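Long-range contacts in Exo-poly-alpha-D-galacturonosidase (Thermotoga maritima, PDB 3JUR), which probably hydrolyses the glycosidic linkages of polygalacturonate from the chain ends, as a hyperthermoactive exopolygalacturonase of glycosyl hydrolase family 28: residues D[311-316]-D[340-345]; D[355-360]-D[389-394]; D[375-380]-D[400-405]; D[424-429]-D[437-442]. All blocks are in the same frame, centred on the assembly; numbering follows the deposited sequence.

Contact 1: residues D[311-316]-D[340-345]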
loop_
_atom_site.group_PDB
_atom_site.type_symbol
_atom_site.label_atom_id
_atom_site.label_comp_id
_atom_site.label_asym_id
_atom_site.label_seq_id
_atom_site.Cartn_x
_atom_site.Cartn_y
_atom_site.Cartn_z
ATOM N N ASN D 311 32.940 -10.355 -1.011
ATOM C CA ASN D 311 32.531 -11.162 0.143
ATOM C C ASN D 311 32.522 -10.390 1.455
ATOM O O ASN D 311 33.292 -10.661 2.381
ATOM C CB ASN D 311 33.363 -12.442 0.236
ATOM C CG ASN D 311 33.222 -13.299 -0.998
ATOM O OD1 ASN D 311 32.124 -13.439 -1.542
ATOM N ND2 ASN D 311 34.332 -13.868 -1.459
ATOM N N VAL D 312 31.641 -9.401 1.502
ATOM C CA VAL D 312 31.446 -8.599 2.687
ATOM C C VAL D 312 30.014 -8.814 3.135
ATOM O O VAL D 312 29.081 -8.678 2.332
ATOM C CB VAL D 312 31.676 -7.105 2.391
ATOM C CG1 VAL D 312 31.302 -6.255 3.603
ATOM C CG2 VAL D 312 33.130 -6.853 1.992
ATOM N N VAL D 313 29.848 -9.172 4.406
ATOM C CA VAL D 313 28.533 -9.331 4.999
ATOM C C VAL D 313 28.372 -8.324 6.136
ATOM O O VAL D 313 29.172 -8.305 7.083
ATOM C CB VAL D 313 28.300 -10.766 5.545
ATOM C CG1 VAL D 313 26.941 -10.871 6.229
ATOM C CG2 VAL D 313 28.425 -11.818 4.433
ATOM N N ALA D 314 27.335 -7.496 6.026
ATOM C CA ALA D 314 26.931 -6.582 7.088
ATOM C C ALA D 314 25.542 -6.997 7.558
ATOM O O ALA D 314 24.551 -6.818 6.836
ATOM C CB ALA D 314 26.930 -5.135 6.600
ATOM N N ARG D 315 25.475 -7.558 8.764
ATOM C CA ARG D 315 24.242 -8.121 9.275
ATOM C C ARG D 315 23.855 -7.565 10.645
ATOM O O ARG D 315 24.703 -7.419 11.528
ATOM C CB ARG D 315 24.350 -9.645 9.342
ATOM C CG ARG D 315 23.048 -10.336 9.696
ATOM C CD ARG D 315 23.210 -11.849 9.824
ATOM N NE ARG D 315 24.234 -12.231 10.804
ATOM C CZ ARG D 315 24.097 -12.166 12.128
ATOM N NH1 ARG D 315 22.973 -11.717 12.681
ATOM N NH2 ARG D 315 25.096 -12.554 12.907
ATOM N N ASN D 316 22.559 -7.280 10.807
ATOM C CA ASN D 316 21.979 -6.872 12.090
ATOM C C ASN D 316 22.649 -5.641 12.685
ATOM O O ASN D 316 22.971 -5.604 13.868
ATOM C CB ASN D 316 21.993 -8.037 13.097
ATOM C CG ASN D 316 21.027 -7.824 14.253
ATOM O OD1 ASN D 316 19.892 -7.392 14.057
ATOM N ND2 ASN D 316 21.481 -8.120 15.465
ATOM N N ASN D 340 29.653 -9.235 -4.497
ATOM C CA ASN D 340 29.248 -10.089 -3.389
ATOM C C ASN D 340 29.246 -9.314 -2.075
ATOM O O ASN D 340 29.966 -9.661 -1.124
ATOM C CB ASN D 340 30.125 -11.349 -3.303
ATOM C CG ASN D 340 29.508 -12.543 -4.004
ATOM O OD1 ASN D 340 28.440 -12.446 -4.612
ATOM N ND2 ASN D 340 30.171 -13.692 -3.900
ATOM N N ILE D 341 28.464 -8.237 -2.056
ATOM C CA ILE D 341 28.287 -7.412 -0.872
ATOM C C ILE D 341 26.883 -7.703 -0.345
ATOM O O ILE D 341 25.895 -7.588 -1.088
ATOM C CB ILE D 341 28.450 -5.883 -1.185
ATOM C CG1 ILE D 341 29.695 -5.613 -2.047
ATOM C CG2 ILE D 341 28.481 -5.050 0.121
ATOM C CD1 ILE D 341 31.051 -5.990 -1.398
ATOM N N PHE D 342 26.804 -8.097 0.924
ATOM C CA PHE D 342 25.556 -8.541 1.527
ATOM C C PHE D 342 25.174 -7.651 2.695
ATOM O O PHE D 342 25.897 -7.572 3.682
ATOM C CB PHE D 342 25.674 -10.002 1.990
ATOM C CG PHE D 342 25.899 -10.970 0.872
ATOM C CD1 PHE D 342 24.832 -11.639 0.292
ATOM C CD2 PHE D 342 27.181 -11.199 0.386
ATOM C CE1 PHE D 342 25.036 -12.536 -0.749
ATOM C CE2 PHE D 342 27.396 -12.088 -0.667
ATOM C CZ PHE D 342 26.326 -12.758 -1.231
ATOM N N PHE D 343 24.024 -6.997 2.566
ATOM C CA PHE D 343 23.537 -6.018 3.533
ATOM C C PHE D 343 22.210 -6.563 4.062
ATOM O O PHE D 343 21.154 -6.317 3.475
ATOM C CB PHE D 343 23.357 -4.659 2.833
ATOM C CG PHE D 343 23.239 -3.488 3.764
ATOM C CD1 PHE D 343 24.343 -3.037 4.490
ATOM C CD2 PHE D 343 22.027 -2.814 3.899
ATOM C CE1 PHE D 343 24.231 -1.937 5.357
ATOM C CE2 PHE D 343 21.904 -1.726 4.752
ATOM C CZ PHE D 343 23.010 -1.278 5.475
ATOM N N ILE D 344 22.281 -7.313 5.165
ATOM C CA ILE D 344 21.178 -8.168 5.619
ATOM C C ILE D 344 20.711 -7.825 7.027
ATOM O O ILE D 344 21.531 -7.653 7.927
ATOM C CB ILE D 344 21.618 -9.675 5.654
ATOM C CG1 ILE D 344 22.371 -10.077 4.375
ATOM C CG2 ILE D 344 20.426 -10.614 5.934
ATOM C CD1 ILE D 344 21.552 -10.003 3.101
ATOM N N ASP D 345 19.392 -7.783 7.219
ATOM C CA ASP D 345 18.773 -7.606 8.549
ATOM C C ASP D 345 19.114 -6.280 9.225
ATOM O O ASP D 345 19.158 -6.194 10.449
ATOM C CB ASP D 345 19.130 -8.773 9.490
ATOM C CG ASP D 345 18.660 -10.108 8.961
ATOM O OD1 ASP D 345 17.635 -10.140 8.240
ATOM O OD2 ASP D 345 19.314 -11.132 9.268
HETATM O O HOH W 1 20.332 -11.201 11.838
#
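Asn311 and Asn340 meet amide to amide at the start of the paired segments. Their side chains lie side by side, and ND2 of Asn340 donates to OD1 of Asn311 over 3.1 Å, in the plane of that carbonyl although the two amides are turned 42° apart. At the far end Arg315 and Asp345 also run alongside, yet their charged tips stay apart and water 1 joins them, accepting from Arg315 NH1 and donating to Asp345 OD2, each at 2.8 Å. A bend at chi3 (56°) turns the guanidinium of Arg315, whose NE forms a salt bridge with Glu11; Asp345 OD1 accepts from Asn380 ND2. In between, Ile341 CD1 curls to 4.0 Å from Val312 CB, and Phe343 CD1 approaches Ala314 CB at 3.9 Å. The backbones that set this spacing are parallel and in register. Phe342 spends both its N and its O on segment 311-316, its N donating to Val312 O at 2.7 Å and its O receiving Ala314 N almost straight (178°). Such stacked parallel strands belong to successive rungs of the right-handed beta-helix of this family. Val312, Ala314, Ile341 and Phe343 face its interior, where Phe343 packs on Leu326 and Leu381. Helix 6-16 covers Phe342 on the outer face, while strands 280-291 and 372-379 flank the pair.

Contact 2: residues D[355-360]-D[389-394]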
loop_
_atom_site.group_PDB
_atom_site.type_symbol
_atom_site.label_atom_id
_atom_site.label_comp_id
_atom_site.label_asym_id
_atom_site.label_seq_id
_atom_site.Cartn_x
_atom_site.Cartn_y
_atom_site.Cartn_z
ATOM N N VAL D 355 19.278 6.094 1.176
ATOM C CA VAL D 355 19.322 4.881 1.973
ATOM C C VAL D 355 20.317 3.902 1.351
ATOM O O VAL D 355 21.180 3.355 2.039
ATOM C CB VAL D 355 17.926 4.219 2.125
ATOM C CG1 VAL D 355 18.037 2.928 2.942
ATOM C CG2 VAL D 355 16.922 5.178 2.764
ATOM N N ILE D 356 20.189 3.702 0.040
ATOM C CA ILE D 356 21.084 2.849 -0.739
ATOM C C ILE D 356 21.656 3.676 -1.900
ATOM O O ILE D 356 20.910 4.217 -2.714
ATOM C CB ILE D 356 20.350 1.592 -1.273
ATOM C CG1 ILE D 356 19.875 0.706 -0.108
ATOM C CG2 ILE D 356 21.246 0.795 -2.218
ATOM C CD1 ILE D 356 18.732 -0.241 -0.487
ATOM N N ARG D 357 22.983 3.770 -1.952
ATOM C CA ARG D 357 23.668 4.559 -2.953
ATOM C C ARG D 357 24.740 3.741 -3.657
ATOM O O ARG D 357 25.633 3.194 -3.012
ATOM C CB ARG D 357 24.313 5.801 -2.314
ATOM C CG ARG D 357 25.081 6.683 -3.303
ATOM C CD ARG D 357 24.123 7.570 -4.059
ATOM N NE ARG D 357 24.746 8.369 -5.113
ATOM C CZ ARG D 357 25.355 9.540 -4.940
ATOM N NH1 ARG D 357 25.863 10.173 -5.988
ATOM N NH2 ARG D 357 25.473 10.080 -3.734
ATOM N N ILE D 358 24.652 3.666 -4.979
ATOM C CA ILE D 358 25.733 3.090 -5.780
ATOM C C ILE D 358 26.100 4.097 -6.854
ATOM O O ILE D 358 25.255 4.490 -7.668
ATOM C CB ILE D 358 25.370 1.719 -6.398
ATOM C CG1 ILE D 358 24.905 0.750 -5.305
ATOM C CG2 ILE D 358 26.578 1.137 -7.171
ATOM C CD1 ILE D 358 24.464 -0.611 -5.824
ATOM N N ASN D 359 27.353 4.540 -6.822
ATOM C CA ASN D 359 27.818 5.633 -7.678
ATOM C C ASN D 359 29.118 5.280 -8.398
ATOM O O ASN D 359 30.148 5.010 -7.748
ATOM C CB ASN D 359 27.998 6.905 -6.837
ATOM C CG ASN D 359 28.360 8.121 -7.676
ATOM O OD1 ASN D 359 28.231 8.114 -8.906
ATOM N ND2 ASN D 359 28.820 9.177 -7.010
ATOM N N LEU D 360 29.071 5.271 -9.732
ATOM C CA LEU D 360 30.270 4.986 -10.522
ATOM C C LEU D 360 30.871 6.253 -11.127
ATOM O O LEU D 360 31.703 6.176 -12.033
ATOM C CB LEU D 360 30.003 3.930 -11.603
ATOM C CG LEU D 360 30.095 2.454 -11.216
ATOM C CD1 LEU D 360 29.013 2.041 -10.215
ATOM C CD2 LEU D 360 30.042 1.584 -12.471
ATOM N N ALA D 389 15.488 6.646 -1.654
ATOM C CA ALA D 389 15.563 5.302 -1.086
ATOM C C ALA D 389 16.666 4.540 -1.816
ATOM O O ALA D 389 17.581 3.997 -1.190
ATOM C CB ALA D 389 14.207 4.571 -1.211
ATOM N N VAL D 390 16.575 4.510 -3.141
ATOM C CA VAL D 390 17.550 3.806 -3.978
ATOM C C VAL D 390 18.050 4.731 -5.100
ATOM O O VAL D 390 17.267 5.203 -5.934
ATOM C CB VAL D 390 16.966 2.512 -4.591
ATOM C CG1 VAL D 390 18.016 1.790 -5.431
ATOM C CG2 VAL D 390 16.429 1.578 -3.515
ATOM N N ARG D 391 19.354 4.996 -5.095
ATOM C CA ARG D 391 19.996 5.803 -6.117
ATOM C C ARG D 391 21.184 5.020 -6.679
ATOM O O ARG D 391 22.189 4.822 -5.989
ATOM C CB ARG D 391 20.442 7.137 -5.520
ATOM C CG ARG D 391 20.980 8.145 -6.531
ATOM C CD ARG D 391 21.460 9.399 -5.817
ATOM N NE ARG D 391 21.998 10.380 -6.749
ATOM C CZ ARG D 391 22.424 11.598 -6.415
ATOM N NH1 ARG D 391 22.401 12.014 -5.150
ATOM N NH2 ARG D 391 22.887 12.405 -7.359
ATOM N N ILE D 392 21.044 4.542 -7.919
ATOM C CA ILE D 392 22.057 3.673 -8.533
ATOM C C ILE D 392 22.468 4.242 -9.882
ATOM O O ILE D 392 21.647 4.365 -10.790
ATOM C CB ILE D 392 21.565 2.196 -8.676
ATOM C CG1 ILE D 392 21.329 1.583 -7.293
ATOM C CG2 ILE D 392 22.577 1.347 -9.499
ATOM C CD1 ILE D 392 20.519 0.287 -7.306
ATOM N N GLU D 393 23.735 4.622 -9.994
ATOM C CA GLU D 393 24.229 5.236 -11.222
ATOM C C GLU D 393 25.501 4.572 -11.751
ATOM O O GLU D 393 26.591 4.683 -11.158
ATOM C CB GLU D 393 24.398 6.749 -11.031
ATOM C CG GLU D 393 23.055 7.452 -10.842
ATOM C CD GLU D 393 23.159 8.863 -10.280
ATOM O OE1 GLU D 393 22.866 9.815 -11.040
ATOM O OE2 GLU D 393 23.518 9.025 -9.091
ATOM N N GLY D 394 25.336 3.859 -12.857
ATOM C CA GLY D 394 26.451 3.239 -13.569
ATOM C C GLY D 394 26.932 4.108 -14.719
ATOM O O GLY D 394 26.663 5.310 -14.762
HETATM O O HOH W 2 24.603 7.423 -7.455
HETATM O O HOH W 3 26.092 9.705 -8.994
#
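Strands 357-359 and 390-393 run parallel, their axes 4.8 Å apart and 13° from alignment, as strands of successive rungs of a right-handed parallel beta-helix. The chain turns a corner at Val355 and Ile356, and again at Ala389, before each strand. Five backbone hydrogen bonds follow in alternation, from Ile356 N to Ala389 O up to Leu360 N to Glu393 O. On the interior face Ile356 lies by Val390, and Ile358 lies alongside Ile392, CD1 of the former 4.1 Å from CG1 of the latter; beyond them strand 400-406 packs from across the core. The outer face carries a stack of two like charges. Arg391 is extended, whereas Arg357 bends at chi2 (81°), which lays its guanidinium flat on that of Arg391, centres 3.9 Å apart and planes at 7°. Nearby carboxylates probably offset the repulsion: Arg391 NE forms a salt bridge with Glu393 OE2 at 3.1 Å, from above the carboxylate plane, and its NH1 forms another with Glu354. An alanine in place of Arg391 would remove the guanidinium on which Arg357 lies and the partner of Glu393 and Glu354, and would probably leave the Arg357 guanidinium less firmly oriented. Water 3 lies at the guanidinium edge of Arg357, 3.1 Å from NH1, and water 2, in the same plane, accepts from Arg357 NE at 2.5 Å.

Contact 3: residues D[375-380]-D[400-405]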
loop_
_atom_site.group_PDB
_atom_site.type_symbol
_atom_site.label_atom_id
_atom_site.label_comp_id
_atom_site.label_asym_id
_atom_site.label_seq_id
_atom_site.Cartn_x
_atom_site.Cartn_y
_atom_site.Cartn_z
ATOM N N SER D 375 26.435 -7.861 -8.128
ATOM C CA SER D 375 26.069 -8.797 -7.056
ATOM C C SER D 375 26.046 -8.163 -5.669
ATOM O O SER D 375 26.828 -8.526 -4.780
ATOM C CB SER D 375 26.976 -10.031 -7.094
ATOM O OG SER D 375 26.878 -10.627 -8.371
ATOM N N VAL D 376 25.156 -7.187 -5.510
ATOM C CA VAL D 376 24.929 -6.534 -4.231
ATOM C C VAL D 376 23.528 -6.932 -3.781
ATOM O O VAL D 376 22.557 -6.829 -4.552
ATOM C CB VAL D 376 25.067 -4.985 -4.328
ATOM C CG1 VAL D 376 24.893 -4.326 -2.947
ATOM C CG2 VAL D 376 26.422 -4.595 -4.931
ATOM N N PHE D 377 23.435 -7.414 -2.544
ATOM C CA PHE D 377 22.204 -7.994 -2.025
ATOM C C PHE D 377 21.774 -7.316 -0.731
ATOM O O PHE D 377 22.519 -7.284 0.260
ATOM C CB PHE D 377 22.366 -9.516 -1.841
ATOM C CG PHE D 377 22.908 -10.210 -3.061
ATOM C CD1 PHE D 377 22.069 -10.538 -4.124
ATOM C CD2 PHE D 377 24.265 -10.507 -3.165
ATOM C CE1 PHE D 377 22.576 -11.161 -5.273
ATOM C CE2 PHE D 377 24.782 -11.133 -4.305
ATOM C CZ PHE D 377 23.932 -11.458 -5.361
ATOM N N VAL D 378 20.578 -6.734 -0.775
ATOM C CA VAL D 378 19.970 -6.109 0.377
ATOM C C VAL D 378 18.767 -6.976 0.719
ATOM O O VAL D 378 17.884 -7.211 -0.116
ATOM C CB VAL D 378 19.533 -4.645 0.098
ATOM C CG1 VAL D 378 18.806 -4.057 1.312
ATOM C CG2 VAL D 378 20.729 -3.766 -0.258
ATOM N N LYS D 379 18.735 -7.483 1.941
ATOM C CA LYS D 379 17.620 -8.321 2.343
ATOM C C LYS D 379 17.212 -7.973 3.758
ATOM O O LYS D 379 18.068 -7.807 4.642
ATOM C CB LYS D 379 17.989 -9.804 2.205
ATOM C CG LYS D 379 17.145 -10.751 3.034
ATOM C CD LYS D 379 16.245 -11.602 2.202
ATOM C CE LYS D 379 16.965 -12.829 1.710
ATOM N NZ LYS D 379 16.003 -13.846 1.203
ATOM N N ASN D 380 15.904 -7.868 3.970
ATOM C CA ASN D 380 15.345 -7.543 5.291
ATOM C C ASN D 380 15.868 -6.221 5.856
ATOM O O ASN D 380 16.241 -6.134 7.028
ATOM C CB ASN D 380 15.548 -8.698 6.290
ATOM C CG ASN D 380 14.626 -8.600 7.497
ATOM O OD1 ASN D 380 13.489 -8.139 7.385
ATOM N ND2 ASN D 380 15.115 -9.035 8.661
ATOM N N VAL D 400 25.857 -1.007 -13.719
ATOM C CA VAL D 400 25.744 -1.680 -12.425
ATOM C C VAL D 400 24.857 -2.927 -12.636
ATOM O O VAL D 400 23.755 -2.834 -13.197
ATOM C CB VAL D 400 25.138 -0.738 -11.357
ATOM C CG1 VAL D 400 25.043 -1.423 -9.996
ATOM C CG2 VAL D 400 25.982 0.516 -11.208
ATOM N N LYS D 401 25.356 -4.093 -12.231
ATOM C CA LYS D 401 24.678 -5.354 -12.539
ATOM C C LYS D 401 24.265 -6.111 -11.291
ATOM O O LYS D 401 24.929 -6.023 -10.247
ATOM C CB LYS D 401 25.573 -6.257 -13.399
ATOM C CG LYS D 401 25.893 -5.710 -14.786
ATOM C CD LYS D 401 27.160 -6.363 -15.332
ATOM C CE LYS D 401 27.555 -5.836 -16.720
ATOM N NZ LYS D 401 28.235 -4.502 -16.672
ATOM N N ASP D 402 23.170 -6.867 -11.413
ATOM C CA ASP D 402 22.763 -7.846 -10.396
ATOM C C ASP D 402 22.613 -7.243 -8.992
ATOM O O ASP D 402 23.211 -7.713 -8.020
ATOM C CB ASP D 402 23.748 -9.035 -10.393
ATOM C CG ASP D 402 23.233 -10.231 -9.603
ATOM O OD1 ASP D 402 22.003 -10.491 -9.607
ATOM O OD2 ASP D 402 24.073 -10.924 -8.979
ATOM N N ILE D 403 21.810 -6.190 -8.894
ATOM C CA ILE D 403 21.463 -5.615 -7.609
ATOM C C ILE D 403 20.091 -6.148 -7.231
ATOM O O ILE D 403 19.132 -6.009 -8.004
ATOM C CB ILE D 403 21.444 -4.052 -7.621
ATOM C CG1 ILE D 403 22.706 -3.473 -8.280
ATOM C CG2 ILE D 403 21.247 -3.507 -6.201
ATOM C CD1 ILE D 403 24.051 -3.857 -7.615
ATOM N N LEU D 404 20.004 -6.764 -6.055
ATOM C CA LEU D 404 18.754 -7.350 -5.576
ATOM C C LEU D 404 18.395 -6.825 -4.189
ATOM O O LEU D 404 19.211 -6.881 -3.256
ATOM C CB LEU D 404 18.826 -8.886 -5.585
ATOM C CG LEU D 404 17.573 -9.677 -5.180
ATOM C CD1 LEU D 404 16.425 -9.447 -6.155
ATOM C CD2 LEU D 404 17.870 -11.180 -5.047
ATOM N N ILE D 405 17.180 -6.288 -4.081
ATOM C CA ILE D 405 16.616 -5.820 -2.821
ATOM C C ILE D 405 15.347 -6.629 -2.541
ATOM O O ILE D 405 14.432 -6.675 -3.367
ATOM C CB ILE D 405 16.304 -4.303 -2.866
ATOM C CG1 ILE D 405 17.569 -3.520 -3.233
ATOM C CG2 ILE D 405 15.739 -3.828 -1.529
ATOM C CD1 ILE D 405 17.339 -2.067 -3.574
#
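The Phe377 ring stacks on that of Phe342 in the preceding rung, and two groups of segment 400-405 approach it obliquely: CB of Leu404, 3.9 Å from Phe377 CD1, and OD2 of Asp402, 3.7 Å from Phe377 CZ. The carboxylate plane of Asp402 stands at 80° to the ring. The same OD2 takes a hydrogen bond from Ser375 OG at 2.9 Å through its anti lone pair, a geometry reached because Asp402 CG is anti to its backbone N (chi1 -167°) while Ser375 OG lies beside its own N. An alanine in place of Asp402 would remove the acceptor of Ser375 OG and would probably loosen the tie between the two strands at this end and the packing at Phe377 CZ. The backbones belong to consecutive rungs of the parallel beta-helix and run almost exactly parallel. Leu404 is bonded through both its N and its O to segment 375-380, its N donating to Val376 O at 3.0 Å and its O accepting from Val378 N at 2.8 Å. Val376, Val378, Ile403 and Ile405 point into the core of the helix. There CD1 of Ile403 folds back to lie 3.6 Å from Val376 CB, and CG1 of Ile405 rests 4.0 Å from Val378 CB.

Contact 4: residues D[424-429]-D[437-442]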
loop_
_atom_site.group_PDB
_atom_site.type_symbol
_atom_site.label_atom_id
_atom_site.label_comp_id
_atom_site.label_asym_id
_atom_site.label_seq_id
_atom_site.Cartn_x
_atom_site.Cartn_y
_atom_site.Cartn_z
ATOM N N LEU D 424 18.304 -3.475 -11.810
ATOM C CA LEU D 424 17.793 -3.547 -10.441
ATOM C C LEU D 424 16.640 -4.540 -10.334
ATOM O O LEU D 424 15.681 -4.492 -11.117
ATOM C CB LEU D 424 17.360 -2.151 -9.942
ATOM C CG LEU D 424 16.697 -1.978 -8.567
ATOM C CD1 LEU D 424 17.637 -2.356 -7.428
ATOM C CD2 LEU D 424 16.169 -0.536 -8.378
ATOM N N GLY D 425 16.755 -5.444 -9.366
ATOM C CA GLY D 425 15.661 -6.333 -9.007
ATOM C C GLY D 425 15.185 -6.102 -7.586
ATOM O O GLY D 425 15.995 -5.890 -6.663
ATOM N N MET D 426 13.866 -6.125 -7.415
ATOM C CA MET D 426 13.236 -6.039 -6.095
ATOM C C MET D 426 12.176 -7.134 -5.968
ATOM O O MET D 426 11.402 -7.369 -6.901
ATOM C CB MET D 426 12.620 -4.656 -5.863
ATOM C CG MET D 426 13.598 -3.493 -6.084
ATOM S SD MET D 426 13.025 -1.892 -5.481
ATOM C CE MET D 426 13.479 -2.003 -3.762
ATOM N N GLU D 427 12.174 -7.823 -4.829
ATOM C CA GLU D 427 11.206 -8.883 -4.561
ATOM C C GLU D 427 10.605 -8.692 -3.169
ATOM O O GLU D 427 11.340 -8.561 -2.204
ATOM C CB GLU D 427 11.863 -10.262 -4.701
ATOM C CG GLU D 427 12.389 -10.549 -6.111
ATOM C CD GLU D 427 12.834 -11.992 -6.329
ATOM O OE1 GLU D 427 12.676 -12.831 -5.411
ATOM O OE2 GLU D 427 13.346 -12.285 -7.436
ATOM N N ASN D 428 9.272 -8.665 -3.076
ATOM C CA ASN D 428 8.573 -8.426 -1.806
ATOM C C ASN D 428 9.082 -7.161 -1.073
ATOM O O ASN D 428 9.624 -7.238 0.043
ATOM C CB ASN D 428 8.630 -9.683 -0.902
ATOM C CG ASN D 428 7.848 -9.515 0.398
ATOM O OD1 ASN D 428 6.766 -8.921 0.407
ATOM N ND2 ASN D 428 8.395 -10.036 1.509
ATOM N N VAL D 429 8.921 -6.005 -1.724
ATOM C CA VAL D 429 9.359 -4.717 -1.156
ATOM C C VAL D 429 8.200 -3.740 -0.987
ATOM O O VAL D 429 7.257 -3.725 -1.783
ATOM C CB VAL D 429 10.463 -4.006 -1.999
ATOM C CG1 VAL D 429 11.752 -4.815 -2.028
ATOM C CG2 VAL D 429 9.957 -3.720 -3.416
ATOM N N GLU D 437 5.490 -7.014 -5.368
ATOM C CA GLU D 437 5.880 -8.417 -5.349
ATOM C C GLU D 437 7.163 -8.586 -6.167
ATOM O O GLU D 437 8.104 -9.232 -5.708
ATOM C CB GLU D 437 4.768 -9.325 -5.886
ATOM C CG GLU D 437 5.117 -10.826 -5.843
ATOM C CD GLU D 437 4.152 -11.699 -6.646
ATOM O OE1 GLU D 437 2.921 -11.521 -6.503
ATOM O OE2 GLU D 437 4.630 -12.571 -7.420
ATOM N N LYS D 438 7.185 -7.987 -7.366
ATOM C CA LYS D 438 8.363 -7.963 -8.237
ATOM C C LYS D 438 8.586 -6.588 -8.868
ATOM O O LYS D 438 7.667 -5.989 -9.429
ATOM C CB LYS D 438 8.236 -9.003 -9.353
ATOM C CG LYS D 438 8.527 -10.442 -8.946
ATOM C CD LYS D 438 8.455 -11.395 -10.150
ATOM C CE LYS D 438 9.684 -11.305 -11.055
ATOM N NZ LYS D 438 10.959 -11.713 -10.373
ATOM N N LEU D 439 9.804 -6.077 -8.772
ATOM C CA LEU D 439 10.157 -4.874 -9.513
ATOM C C LEU D 439 11.525 -5.067 -10.121
ATOM O O LEU D 439 12.538 -5.032 -9.408
ATOM C CB LEU D 439 10.096 -3.606 -8.652
ATOM C CG LEU D 439 10.437 -2.276 -9.349
ATOM C CD1 LEU D 439 9.713 -1.110 -8.702
ATOM C CD2 LEU D 439 11.933 -2.011 -9.349
ATOM N N TYR D 440 11.539 -5.304 -11.433
ATOM C CA TYR D 440 12.786 -5.456 -12.182
ATOM C C TYR D 440 12.898 -4.367 -13.233
ATOM O O TYR D 440 11.993 -4.186 -14.040
ATOM C CB TYR D 440 12.885 -6.829 -12.853
ATOM C CG TYR D 440 14.091 -6.959 -13.763
ATOM C CD1 TYR D 440 15.356 -7.203 -13.240
ATOM C CD2 TYR D 440 13.968 -6.819 -15.145
ATOM C CE1 TYR D 440 16.455 -7.313 -14.058
ATOM C CE2 TYR D 440 15.066 -6.925 -15.975
ATOM C CZ TYR D 440 16.306 -7.175 -15.426
ATOM O OH TYR D 440 17.405 -7.288 -16.245
ATOM N N ILE D 441 14.008 -3.635 -13.209
ATOM C CA ILE D 441 14.253 -2.582 -14.191
ATOM C C ILE D 441 15.678 -2.702 -14.720
ATOM O O ILE D 441 16.616 -2.828 -13.938
ATOM C CB ILE D 441 14.035 -1.143 -13.617
ATOM C CG1 ILE D 441 12.604 -0.945 -13.110
ATOM C CG2 ILE D 441 14.315 -0.096 -14.690
ATOM C CD1 ILE D 441 12.426 0.287 -12.195
ATOM N N GLU D 442 15.829 -2.685 -16.045
ATOM C CA GLU D 442 17.151 -2.582 -16.666
ATOM C C GLU D 442 17.189 -1.379 -17.595
ATOM O O GLU D 442 16.407 -1.289 -18.543
ATOM C CB GLU D 442 17.521 -3.862 -17.427
ATOM C CG GLU D 442 18.939 -3.839 -18.001
ATOM C CD GLU D 442 19.378 -5.170 -18.601
ATOM O OE1 GLU D 442 20.378 -5.723 -18.098
ATOM O OE2 GLU D 442 18.740 -5.657 -19.570
#
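An antiparallel pair closes the C-terminal end of the beta-helix, where strand 438-442 runs back along strand 422-426. Its other edge pairs antiparallel with a strand of a neighbouring subunit, so the sheet continues across an interface of the tetramer. Leu424 and Ile441 form a hydrogen-bonded pair in both directions, each N to O distance being 2.8 Å. Met426 and Leu439 form the next one, less evenly: Met426 N reaches Leu439 O at 2.6 Å from above the carbonyl plane, with an angle of only 135° at the hydrogen. Their side chains run side by side into the buried face, CB to CB at 3.9 Å, and Leu439 CD2 touches Met426 SD at 4.0 Å. On the other face Gly425 brings its CA to the edge of the Tyr440 ring, 4.3 Å from CD1, and the Tyr440 hydroxyl is hydrogen-bonded to Gln423 NE2. Asn428 and Val429 both face Phe436, a G1 beta bulge at which the chain turns its corner; the Asn428 side chain is held by Arg435 and Asp407. Beside it the extended Glu427 meets Lys438, whose chain bends at chi3 and chi4, and Glu427 OE2 and Lys438 NZ form a long salt bridge of 3.8 Å.

Overall arrangement
Contacts 1, 3 and 4 follow one face of the beta-helix toward its C-terminal end: strands 309-320, 337-349, 372-379, 400-406, 422-426 and 438-442 are neighbours in that order, parallel until the last. Centres of contacts 1 and 3, and of 3 and 4, are about 10 Å apart, whereas those of 1 and 4 are about 19 Å apart. Contact 2 belongs to another face, with its centre about 11 Å from that of contact 3. Its segments alternate with those of contact 3 along the chain, as coil succeeds coil, and the two share a core where Ile358 meets Ile403. The succession thus leads from the helix-covered flank to an end strand used in tetramer assembly.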